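Local coordinates for protein NRPS (Penicillium fellutanum, PDB 6NKI) that binds NADPH dihydro-nicotinamide-adenine-dinucleotide phosphate in a Rossmann-type domain of the male sterility protein family that forms part of an NRPS, at residues D246-L249 with W250-T254; F272-V276 with D277-S281; D315-N318 with M319-W323; K324-M327 with L328-R332; L373-A376 with P377-L381. All blocks are in the same frame, centred on the assembly; numbering follows the deposited sequence.

Interactions 1 and 2 are the buried contacts, interactions 3 and 4 are partly buried, and interaction 5 lies at the surface. Interactions 3 and 4 share helix 319-330, the first at its start and the second at its finish, while interactions 2 and 3 meet through the neighbouring strands 270-275 and 316-318. Helix 248-259 of interaction 1 packs on helix 319-330 through Trp250, Val253, Phe322 and Ile326. Chemistry follows place: interaction 1 brings an aspartate to NDP, interaction 2 sets a methyl on an indole, interactions 3 and 4 rest on helix-end backbone bonds, and interaction 5 is a surface turn, though Leu373 shortly before it packs on Leu249.

Interaction 1: D246-L249 with W250-T254; sequences DDLL and WRVVT. With NDP (NADPH dihydro-nicotinamide-adenine-dinucleotide phosphate), chain B.
At the start of helix 248-259, Asp247 O accepts a hydrogen bond from Arg251 N at 2.9 Å. Val252 N to Leu248 O and Val253 N to Leu249 O carry the helical pattern on. Asp247 is the N-cap. With its CG anti to the backbone N (chi1 -179°), OD2 reaches forward to accept a weak capping bond from Leu249 N, though that oxygen is less surely placed. The same residue belongs to the NDP pocket and faces the carboxamide of the ligand; the two are modelled too close together for the detail to be trusted. Next along the helix, Leu249 and Trp250 run alongside each other, with Leu249 CD2 4.0 Å above one face of the indole, near its margin. Val253 CG1 comes to the ring edge. Leu248 CD1 runs alongside Val252 CG2 at 3.9 Å. Arg251 stretches its chain back along the cap, bringing NE to 3.4 Å from Asp246 CA and NH1 to 3.4 Å from Asp246 CB, while NH2 is hydrogen-bonded to Pro358 O. The Asp246 carboxylate stays clear of the guanidinium, with 5.2 Å between OD2 and NH1.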
# COMPACT_ATOMS: atom_id res chain seq x y z
N ASP A 246 9.41 16.94 -13.68
CA ASP A 246 10.88 17.07 -13.56
C ASP A 246 11.50 15.92 -12.75
O ASP A 246 12.41 16.20 -11.97
CB ASP A 246 11.29 18.46 -13.07
CG ASP A 246 10.74 18.79 -11.70
OD1 ASP A 246 9.98 17.97 -11.16
OD2 ASP A 246 11.08 19.86 -11.18
N ASP A 247 11.00 14.70 -12.91
CA ASP A 247 11.56 13.57 -12.14
C ASP A 247 12.49 12.74 -13.04
O ASP A 247 12.06 12.32 -14.12
CB ASP A 247 10.45 12.71 -11.54
CG ASP A 247 10.95 11.54 -10.72
OD1 ASP A 247 11.58 11.79 -9.67
OD2 ASP A 247 10.72 10.40 -11.12
N LEU A 248 13.73 12.52 -12.61
CA LEU A 248 14.61 11.68 -13.41
C LEU A 248 13.86 10.52 -14.05
O LEU A 248 13.99 10.26 -15.25
CB LEU A 248 15.75 11.15 -12.55
CG LEU A 248 16.58 10.08 -13.25
CD1 LEU A 248 17.20 10.58 -14.55
CD2 LEU A 248 17.65 9.59 -12.30
N LEU A 249 13.06 9.83 -13.25
CA LEU A 249 12.37 8.62 -13.70
C LEU A 249 11.53 8.91 -14.94
O LEU A 249 11.73 8.30 -16.00
CB LEU A 249 11.50 8.08 -12.55
CG LEU A 249 10.91 6.69 -12.74
CD1 LEU A 249 12.02 5.65 -12.72
CD2 LEU A 249 9.82 6.39 -11.71
N TRP A 250 10.61 9.86 -14.83
CA TRP A 250 9.66 10.10 -15.91
C TRP A 250 10.30 10.79 -17.10
O TRP A 250 9.76 10.72 -18.21
CB TRP A 250 8.47 10.91 -15.41
CG TRP A 250 7.77 10.20 -14.34
CD1 TRP A 250 7.64 10.60 -13.05
CD2 TRP A 250 7.20 8.90 -14.43
NE1 TRP A 250 6.95 9.66 -12.33
CE2 TRP A 250 6.68 8.60 -13.15
CE3 TRP A 250 7.05 7.97 -15.46
CZ2 TRP A 250 6.03 7.41 -12.88
CZ3 TRP A 250 6.41 6.80 -15.19
CH2 TRP A 250 5.89 6.53 -13.90
N ARG A 251 11.41 11.51 -16.88
CA ARG A 251 12.14 12.10 -17.99
C ARG A 251 12.77 11.02 -18.87
O ARG A 251 12.82 11.15 -20.09
CB ARG A 251 13.21 13.06 -17.44
CG ARG A 251 12.71 14.45 -16.95
CD ARG A 251 13.86 15.20 -16.23
NE ARG A 251 13.47 16.53 -15.73
CZ ARG A 251 13.81 17.69 -16.28
NH1 ARG A 251 13.38 18.82 -15.73
NH2 ARG A 251 14.61 17.75 -17.34
N VAL A 252 13.23 9.92 -18.25
CA VAL A 252 13.73 8.77 -19.00
C VAL A 252 12.58 8.01 -19.66
O VAL A 252 12.71 7.48 -20.76
CB VAL A 252 14.55 7.85 -18.08
CG1 VAL A 252 14.96 6.57 -18.80
CG2 VAL A 252 15.77 8.57 -17.58
N VAL A 253 11.43 7.96 -18.99
CA VAL A 253 10.27 7.32 -19.59
C VAL A 253 9.73 8.15 -20.75
O VAL A 253 9.25 7.60 -21.75
CB VAL A 253 9.20 7.09 -18.49
CG1 VAL A 253 7.86 6.70 -19.08
CG2 VAL A 253 9.67 5.98 -17.54
N THR A 254 9.82 9.48 -20.66
CA THR A 254 9.20 10.32 -21.69
C THR A 254 10.04 10.34 -22.98
O THR A 254 9.49 10.53 -24.07
CB THR A 254 8.97 11.74 -21.14
OG1 THR A 254 8.13 12.48 -22.03
CG2 THR A 254 10.30 12.49 -20.96
PA NDP B . 12.14 20.24 -6.13
O1A NDP B . 13.56 19.88 -6.46
O2A NDP B . 11.60 21.56 -6.59
O5B NDP B . 11.76 20.00 -4.51
C5B NDP B . 12.78 20.52 -3.74
C4B NDP B . 12.18 21.38 -2.62
O4B NDP B . 13.26 22.14 -2.01
C3B NDP B . 11.14 22.34 -3.18
O3B NDP B . 10.12 22.49 -2.24
C2B NDP B . 11.88 23.71 -3.31
O2B NDP B . 11.10 24.81 -3.12
C1B NDP B . 12.93 23.54 -2.10
N9A NDP B . 14.19 24.34 -2.30
C8A NDP B . 15.18 24.21 -3.30
N7A NDP B . 16.18 25.11 -3.18
C5A NDP B . 15.82 25.86 -2.04
C6A NDP B . 16.44 26.95 -1.38
N6A NDP B . 17.64 27.47 -1.83
N1A NDP B . 15.88 27.52 -0.27
C2A NDP B . 14.70 26.97 0.13
N3A NDP B . 14.00 25.95 -0.37
C4A NDP B . 14.59 25.40 -1.48
O3 NDP B . 11.21 19.07 -6.91
PN NDP B . 11.90 17.61 -6.81
O1N NDP B . 10.94 16.59 -7.28
O2N NDP B . 13.32 17.64 -7.33
O5D NDP B . 12.18 17.08 -5.06
C5D NDP B . 10.99 17.06 -4.27
C4D NDP B . 10.96 15.81 -3.25
O4D NDP B . 10.90 14.57 -3.97
C3D NDP B . 12.23 15.74 -2.36
O3D NDP B . 11.85 15.83 -1.00
C2D NDP B . 12.91 14.37 -2.64
O2D NDP B . 13.18 13.62 -1.47
C1D NDP B . 11.86 13.62 -3.41
N1N NDP B . 12.37 12.85 -4.64
C2N NDP B . 11.44 12.69 -5.62
C3N NDP B . 11.71 12.07 -6.78
C7N NDP B . 10.52 11.97 -7.60
O7N NDP B . 9.67 12.84 -7.75
N7N NDP B . 10.31 10.73 -8.11
C4N NDP B . 13.10 11.53 -7.14
C5N NDP B . 14.03 11.60 -5.96
C6N NDP B . 13.67 12.22 -4.80
P2B NDP B . 10.62 25.69 -4.71
O1X NDP B . 9.66 26.69 -4.15
O2X NDP B . 11.96 26.22 -5.23
O3X NDP B . 10.04 24.50 -5.41

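Interaction 2: F272-V276 with D277-S281; sequences FVAAV and DWVAS
One face of the Trp278 indole carries Ala275 CB, which stands 3.5 Å from the centroid of the six-membered ring and 16° off its normal, a CH-pi contact. The methyl lies nearest CE3, at 3.4 Å. Asp277 OD1 hangs over the same face, above the rim, and comes within 3.7 Å of Ala275 CB. Around the indole, Leu391, Met394 and Ile395 of helix 389-410 pack on it, as does Met394 of the second subunit. A chi1 of -54° turns Trp278 CG away from its own carbonyl and lays the ring beneath the end of the strand.

The contact is the corner where strand 270-275 runs into helix 276-288. The local strand and helix axes are inclined at 80°, and Ala275 holds the N-cap place. Ala274 CB also touches Val279 CG1 at 4.1 Å. The first helical turn is closed by Ala280 N giving to Val276 O at 2.8 Å, and Val279 N adds a weak bond to the same oxygen, whose position is less sure. Val276 itself turns to helix 32-43 and Met234, with its side chain about 6 Å from the bound NDP.

The side-chain part of this corner is therefore almost wholly apolar, with a methyl in place of a polar cap at Ala275. The one carboxylate, on Asp277, sits in the first turn, where the start of the helix would probably favour a negative charge.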
# COMPACT_ATOMS: atom_id res chain seq x y z
N PHE A 272 14.34 1.43 -6.95
CA PHE A 272 13.72 1.91 -5.72
C PHE A 272 12.67 2.97 -6.05
O PHE A 272 13.00 4.14 -6.25
CB PHE A 272 14.76 2.47 -4.75
CG PHE A 272 15.68 1.42 -4.17
CD1 PHE A 272 15.24 0.56 -3.16
CD2 PHE A 272 17.01 1.33 -4.60
CE1 PHE A 272 16.08 -0.39 -2.63
CE2 PHE A 272 17.86 0.38 -4.06
CZ PHE A 272 17.38 -0.48 -3.07
N VAL A 273 11.40 2.58 -6.03
CA VAL A 273 10.31 3.52 -6.26
C VAL A 273 9.11 3.16 -5.36
O VAL A 273 8.86 1.98 -5.05
CB VAL A 273 9.96 3.53 -7.78
CG1 VAL A 273 9.53 2.17 -8.23
CG2 VAL A 273 8.87 4.51 -8.09
N ALA A 274 8.38 4.19 -4.94
CA ALA A 274 7.31 4.05 -3.95
C ALA A 274 6.25 5.12 -4.19
O ALA A 274 6.53 6.20 -4.71
CB ALA A 274 7.83 4.16 -2.51
N ALA A 275 5.02 4.78 -3.87
CA ALA A 275 4.03 5.82 -3.96
C ALA A 275 4.28 6.80 -2.83
O ALA A 275 4.87 6.44 -1.80
CB ALA A 275 2.62 5.26 -3.89
N VAL A 276 4.03 8.07 -3.14
CA VAL A 276 4.32 9.22 -2.25
C VAL A 276 3.50 9.16 -0.97
O VAL A 276 4.08 9.31 0.09
CB VAL A 276 4.14 10.55 -2.99
CG1 VAL A 276 5.27 10.79 -3.96
CG2 VAL A 276 2.81 10.62 -3.70
N ASP A 277 2.22 8.82 -1.07
CA ASP A 277 1.35 8.81 0.15
C ASP A 277 1.87 7.80 1.17
O ASP A 277 1.78 8.09 2.35
CB ASP A 277 -0.13 8.70 -0.19
CG ASP A 277 -0.53 7.44 -0.93
OD1 ASP A 277 0.35 6.65 -1.28
OD2 ASP A 277 -1.73 7.27 -1.16
N TRP A 278 2.36 6.65 0.74
CA TRP A 278 2.86 5.65 1.72
C TRP A 278 4.05 6.21 2.49
O TRP A 278 4.08 6.00 3.70
CB TRP A 278 3.19 4.32 1.04
CG TRP A 278 2.07 3.73 0.24
CD1 TRP A 278 0.74 3.77 0.54
CD2 TRP A 278 2.18 3.01 -1.00
NE1 TRP A 278 0.02 3.13 -0.43
CE2 TRP A 278 0.87 2.65 -1.38
CE3 TRP A 278 3.25 2.63 -1.82
CZ2 TRP A 278 0.61 1.95 -2.56
CZ3 TRP A 278 2.98 1.92 -2.97
CH2 TRP A 278 1.68 1.59 -3.34
N VAL A 279 4.97 6.92 1.84
CA VAL A 279 6.15 7.38 2.55
C VAL A 279 5.81 8.64 3.34
O VAL A 279 6.26 8.81 4.48
CB VAL A 279 7.29 7.59 1.54
CG1 VAL A 279 7.76 6.26 0.99
CG2 VAL A 279 6.80 8.41 0.40
N ALA A 280 4.96 9.48 2.77
CA ALA A 280 4.33 10.57 3.50
C ALA A 280 3.70 10.06 4.79
O ALA A 280 4.03 10.54 5.89
CB ALA A 280 3.29 11.24 2.61
N SER A 281 2.76 9.11 4.67
CA SER A 281 2.09 8.53 5.83
C SER A 281 3.12 8.01 6.84
O SER A 281 2.99 8.22 8.05
CB SER A 281 1.16 7.38 5.39
OG SER A 281 0.45 6.75 6.48

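Interaction 3: D315-N318 with M319-W323; sequences DGLN and MSDFW
Backbone bonding comes first: Asn318 O accepts from Phe322 N at 2.8 Å, with an N-H...O angle of 157°, and so closes the first turn of helix 319-330. Asn318 is the N-cap, yet its side chain makes no capping bond. Instead its CB lies against the opening turn, 4.0 Å from Ser320 OG and 4.1 Å from Asp321 CB.

The apolar contact belongs to Leu317, whose two methyls divide the work. CD1 reaches the root of Phe322, 4.1 Å from its CB, and lies near the plane of the phenyl ring at its edge. The leucine and phenylalanine side chains cross at about a right angle. Since Phe322 CG stands anti to its backbone N (chi1 165°), the ring is carried away from the strand, and CE2 comes over the centre of the Trp323 ring, 3.7 Å above its plane. Trp323 also stacks with Tyr262.

Among the polar side chains, Asp321 meets the leucine. Its OD2 is 3.8 Å from Leu317 CD2, a touch between a carboxylate and a methyl, and the same oxygen forms a salt bridge with Arg396.

The whole is a strand-to-helix corner, the local axes of 316-318 and 319-323 passing 5.0 Å apart at 99°. Leu317 is backbone hydrogen-bonded to Leu271 of strand 270-275; helix 389-410 packs on Leu317 through Ile395, and Phe322 packs on Val399 of that helix and on Leu249 and Val253 of helix 248-259.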
# COMPACT_ATOMS: atom_id res chain seq x y z
N ASP A 315 11.14 -0.16 -1.12
CA ASP A 315 10.03 -0.43 -2.03
C ASP A 315 10.46 -0.32 -3.50
O ASP A 315 11.18 0.60 -3.89
CB ASP A 315 8.84 0.53 -1.80
CG ASP A 315 8.11 0.32 -0.46
OD1 ASP A 315 8.48 -0.59 0.31
OD2 ASP A 315 7.07 1.02 -0.26
N GLY A 316 9.97 -1.24 -4.33
CA GLY A 316 10.26 -1.06 -5.75
C GLY A 316 10.02 -2.33 -6.56
O GLY A 316 9.26 -3.20 -6.17
N LEU A 317 10.72 -2.39 -7.70
CA LEU A 317 10.40 -3.32 -8.78
C LEU A 317 11.67 -3.83 -9.44
O LEU A 317 12.72 -3.17 -9.42
CB LEU A 317 9.56 -2.62 -9.84
CG LEU A 317 8.15 -2.15 -9.49
CD1 LEU A 317 7.59 -1.23 -10.57
CD2 LEU A 317 7.22 -3.36 -9.28
N ASN A 318 11.57 -5.01 -10.05
CA ASN A 318 12.54 -5.38 -11.07
C ASN A 318 12.39 -4.44 -12.25
O ASN A 318 11.29 -3.98 -12.57
CB ASN A 318 12.32 -6.83 -11.53
CG ASN A 318 12.67 -7.84 -10.45
OD1 ASN A 318 13.70 -7.72 -9.79
ND2 ASN A 318 11.80 -8.82 -10.26
N MET A 319 13.51 -4.13 -12.91
CA MET A 319 13.41 -3.28 -14.08
C MET A 319 12.57 -3.91 -15.21
O MET A 319 11.84 -3.19 -15.91
CB MET A 319 14.81 -2.91 -14.57
CG MET A 319 15.51 -1.96 -13.61
SD MET A 319 14.47 -0.53 -13.34
CE MET A 319 14.36 0.16 -14.98
N SER A 320 12.64 -5.23 -15.39
CA SER A 320 11.75 -5.87 -16.35
C SER A 320 10.29 -5.69 -15.95
O SER A 320 9.43 -5.41 -16.80
CB SER A 320 12.07 -7.36 -16.48
OG SER A 320 11.71 -8.07 -15.31
N ASP A 321 9.99 -5.82 -14.66
CA ASP A 321 8.62 -5.62 -14.20
C ASP A 321 8.19 -4.17 -14.39
O ASP A 321 7.04 -3.89 -14.78
CB ASP A 321 8.52 -6.05 -12.74
CG ASP A 321 7.09 -6.30 -12.27
OD1 ASP A 321 6.14 -6.14 -13.07
OD2 ASP A 321 6.94 -6.67 -11.09
N PHE A 322 9.11 -3.23 -14.14
CA PHE A 322 8.82 -1.81 -14.32
C PHE A 322 8.45 -1.51 -15.78
O PHE A 322 7.37 -0.97 -16.06
CB PHE A 322 10.03 -0.98 -13.84
CG PHE A 322 10.01 0.47 -14.31
CD1 PHE A 322 9.13 1.38 -13.75
CD2 PHE A 322 10.85 0.89 -15.34
CE1 PHE A 322 9.09 2.70 -14.20
CE2 PHE A 322 10.81 2.19 -15.81
CZ PHE A 322 9.92 3.10 -15.21
N TRP A 323 9.30 -1.89 -16.73
CA TRP A 323 9.02 -1.53 -18.12
C TRP A 323 7.79 -2.22 -18.69
O TRP A 323 7.07 -1.62 -19.49
CB TRP A 323 10.21 -1.82 -19.02
CG TRP A 323 11.36 -0.90 -18.85
CD1 TRP A 323 12.57 -1.18 -18.31
CD2 TRP A 323 11.39 0.48 -19.21
NE1 TRP A 323 13.38 -0.07 -18.34
CE2 TRP A 323 12.67 0.97 -18.89
CE3 TRP A 323 10.46 1.35 -19.78
CZ2 TRP A 323 13.05 2.27 -19.14
CZ3 TRP A 323 10.84 2.65 -20.02
CH2 TRP A 323 12.12 3.10 -19.70

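Interaction 4: K324-M327 with L328-R332; sequences KAIM and LGLGR
Ile326 CG2 meets Leu330 CD1 at 3.7 Å in the last turns of helix 319-330, the two side chains running alongside one another in the same direction. Beneath them Leu330 N gives to Ile326 O at 2.7 Å. One and two residues earlier, Gly329 N bonds to Ala325 O and Leu328 N to Lys324 O.

The chain leaves the helix at Gly331, whose positive phi (71°) lets it swing round so that Met327 O takes two N-H groups: a weak bond from Gly331 N at 2.8 Å and a longer but straighter one from Arg332 N at 3.3 Å. The second is the six-to-one bond that a Schellman motif also has.

Farther out, Val399 and Val400 of helix 389-410 cover Ala325, while Trp250 and Val253 of helix 248-259 pack on Ile326 and Met257 on Leu330. Leu328, at the exposed side, touches His289 of the second subunit. Arg332 is anchored by a salt bridge from NH1 to Glu410 OE2, and its carbonyl O comes back to 3.3 Å from Met327 CB.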
# COMPACT_ATOMS: atom_id res chain seq x y z
N LYS A 324 7.51 -3.48 -18.30
CA LYS A 324 6.31 -4.07 -18.86
C LYS A 324 5.07 -3.36 -18.35
O LYS A 324 4.02 -3.43 -19.00
CB LYS A 324 6.22 -5.58 -18.62
CG LYS A 324 6.24 -6.10 -17.21
CD LYS A 324 5.91 -7.61 -17.19
CE LYS A 324 7.02 -8.54 -17.73
NZ LYS A 324 8.23 -8.68 -16.85
N ALA A 325 5.20 -2.62 -17.24
CA ALA A 325 4.10 -1.82 -16.72
C ALA A 325 3.98 -0.50 -17.46
O ALA A 325 2.86 -0.07 -17.77
CB ALA A 325 4.31 -1.60 -15.22
N ILE A 326 5.11 0.15 -17.73
CA ILE A 326 5.15 1.29 -18.66
C ILE A 326 4.41 0.93 -19.96
O ILE A 326 3.44 1.60 -20.35
CB ILE A 326 6.61 1.70 -18.94
CG1 ILE A 326 7.34 2.28 -17.69
CG2 ILE A 326 6.69 2.60 -20.19
CD1 ILE A 326 6.79 3.64 -17.14
N MET A 327 4.84 -0.14 -20.62
CA MET A 327 4.24 -0.46 -21.91
C MET A 327 2.76 -0.82 -21.77
O MET A 327 1.97 -0.50 -22.66
CB MET A 327 4.99 -1.61 -22.58
CG MET A 327 6.44 -1.32 -23.01
SD MET A 327 7.17 -2.77 -23.76
CE MET A 327 7.43 -3.83 -22.36
N LEU A 328 2.39 -1.47 -20.67
CA LEU A 328 0.98 -1.76 -20.43
C LEU A 328 0.15 -0.49 -20.32
O LEU A 328 -0.99 -0.44 -20.82
CB LEU A 328 0.84 -2.60 -19.15
CG LEU A 328 -0.49 -3.31 -18.87
CD1 LEU A 328 -0.20 -4.57 -18.08
CD2 LEU A 328 -1.51 -2.43 -18.14
N GLY A 329 0.69 0.54 -19.68
CA GLY A 329 -0.02 1.80 -19.56
C GLY A 329 0.04 2.64 -20.82
O GLY A 329 -0.95 3.26 -21.21
N LEU A 330 1.22 2.68 -21.46
CA LEU A 330 1.29 3.36 -22.76
C LEU A 330 0.40 2.67 -23.79
O LEU A 330 -0.01 3.29 -24.78
CB LEU A 330 2.74 3.41 -23.26
CG LEU A 330 3.84 4.23 -22.56
CD1 LEU A 330 5.18 4.03 -23.26
CD2 LEU A 330 3.49 5.71 -22.49
N GLY A 331 0.09 1.40 -23.58
CA GLY A 331 -0.72 0.68 -24.54
C GLY A 331 -0.01 0.36 -25.83
O GLY A 331 -0.67 0.19 -26.86
N ARG A 332 1.31 0.26 -25.80
CA ARG A 332 2.08 -0.01 -27.00
C ARG A 332 3.41 -0.61 -26.57
O ARG A 332 3.88 -0.40 -25.45
CB ARG A 332 2.31 1.27 -27.81
CG ARG A 332 3.35 2.20 -27.21
CD ARG A 332 3.38 3.54 -27.91
NE ARG A 332 4.56 4.31 -27.53
CZ ARG A 332 4.79 5.56 -27.90
NH1 ARG A 332 3.89 6.21 -28.63
NH2 ARG A 332 5.89 6.17 -27.52

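Interaction 5: L373-A376 with P377-L381; sequences LGVA and PTDPL
Val375 stands across both Asp379 and Leu381, meeting each at about a right angle with a different methyl. CG1, anti to the backbone N (chi1 169°), comes to 3.4 Å from Asp379 CB and 3.7 Å from its OD2. CG2 takes the other direction and touches Leu381 CD1 at 3.9 Å. Asp379 thus meets one methyl with CB and OD2, Leu381 the other with CD1.

What brings these side chains round to one another is a type I beta turn from Ala376 to Asp379. Asp379 N gives to Ala376 O at 3.1 Å with an N-H...O angle of 155°. The donor approaches from far above the carbonyl plane, 64° out of it. Pro377 occupies the second place of the turn, where its ring-restricted phi fits, and its CD lies 3.7 Å from Ala376 CB. Thr378, in the third place, sets OG1 4.1 Å from that same methyl.

The turn belongs to the loop between helices 363-369 and 389-410 and lies at the surface. Its two arms lead inward: Val375 is hydrogen-bonded through its backbone to Trp270 of strand 270-275, Leu381 packs on Phe272 of the same strand and on Leu169, and Leu373 reaches Leu271 of that strand and Leu249 of helix 248-259.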
# COMPACT_ATOMS: atom_id res chain seq x y z
N LEU A 373 18.62 2.95 -15.13
CA LEU A 373 17.98 3.23 -13.85
C LEU A 373 18.18 2.05 -12.91
O LEU A 373 18.61 0.96 -13.31
CB LEU A 373 16.49 3.47 -14.04
CG LEU A 373 16.10 4.65 -14.92
CD1 LEU A 373 14.59 4.71 -15.10
CD2 LEU A 373 16.64 5.93 -14.29
N GLY A 374 17.87 2.23 -11.64
CA GLY A 374 17.91 1.09 -10.75
C GLY A 374 19.31 0.51 -10.55
O GLY A 374 20.31 1.02 -11.04
N VAL A 375 19.35 -0.60 -9.82
CA VAL A 375 20.52 -1.03 -9.07
C VAL A 375 20.63 -2.55 -9.11
O VAL A 375 19.62 -3.26 -9.07
CB VAL A 375 20.42 -0.53 -7.59
CG1 VAL A 375 21.48 -1.16 -6.70
CG2 VAL A 375 20.53 0.99 -7.53
N ALA A 376 21.87 -3.03 -9.19
CA ALA A 376 22.11 -4.47 -9.11
C ALA A 376 21.61 -5.03 -7.78
O ALA A 376 21.76 -4.38 -6.74
CB ALA A 376 23.60 -4.77 -9.27
N PRO A 377 21.01 -6.22 -7.77
CA PRO A 377 20.54 -6.79 -6.50
C PRO A 377 21.67 -7.28 -5.61
O PRO A 377 21.40 -7.67 -4.46
CB PRO A 377 19.64 -7.95 -6.95
CG PRO A 377 20.27 -8.40 -8.24
CD PRO A 377 20.81 -7.14 -8.91
N THR A 378 22.91 -7.29 -6.10
CA THR A 378 24.08 -7.63 -5.31
C THR A 378 24.81 -6.39 -4.79
O THR A 378 25.88 -6.52 -4.19
CB THR A 378 25.06 -8.48 -6.13
OG1 THR A 378 25.54 -7.71 -7.24
CG2 THR A 378 24.35 -9.73 -6.65
N ASP A 379 24.25 -5.21 -5.01
CA ASP A 379 24.85 -3.94 -4.67
C ASP A 379 24.61 -3.64 -3.18
O ASP A 379 23.69 -4.19 -2.58
CB ASP A 379 24.24 -2.86 -5.56
CG ASP A 379 25.06 -1.60 -5.65
OD1 ASP A 379 26.08 -1.60 -6.37
OD2 ASP A 379 24.68 -0.60 -5.00
N PRO A 380 25.46 -2.81 -2.56
CA PRO A 380 25.32 -2.58 -1.11
C PRO A 380 23.97 -2.05 -0.64
O PRO A 380 23.62 -2.25 0.53
CB PRO A 380 26.45 -1.58 -0.82
CG PRO A 380 27.47 -1.89 -1.83
CD PRO A 380 26.73 -2.27 -3.08
N LEU A 381 23.20 -1.37 -1.50
CA LEU A 381 21.94 -0.77 -1.09
C LEU A 381 20.97 -1.82 -0.53
O LEU A 381 21.14 -3.02 -0.79
CB LEU A 381 21.31 -0.01 -2.26
CG LEU A 381 22.02 1.31 -2.60
CD1 LEU A 381 21.43 1.93 -3.84
CD2 LEU A 381 21.90 2.26 -1.44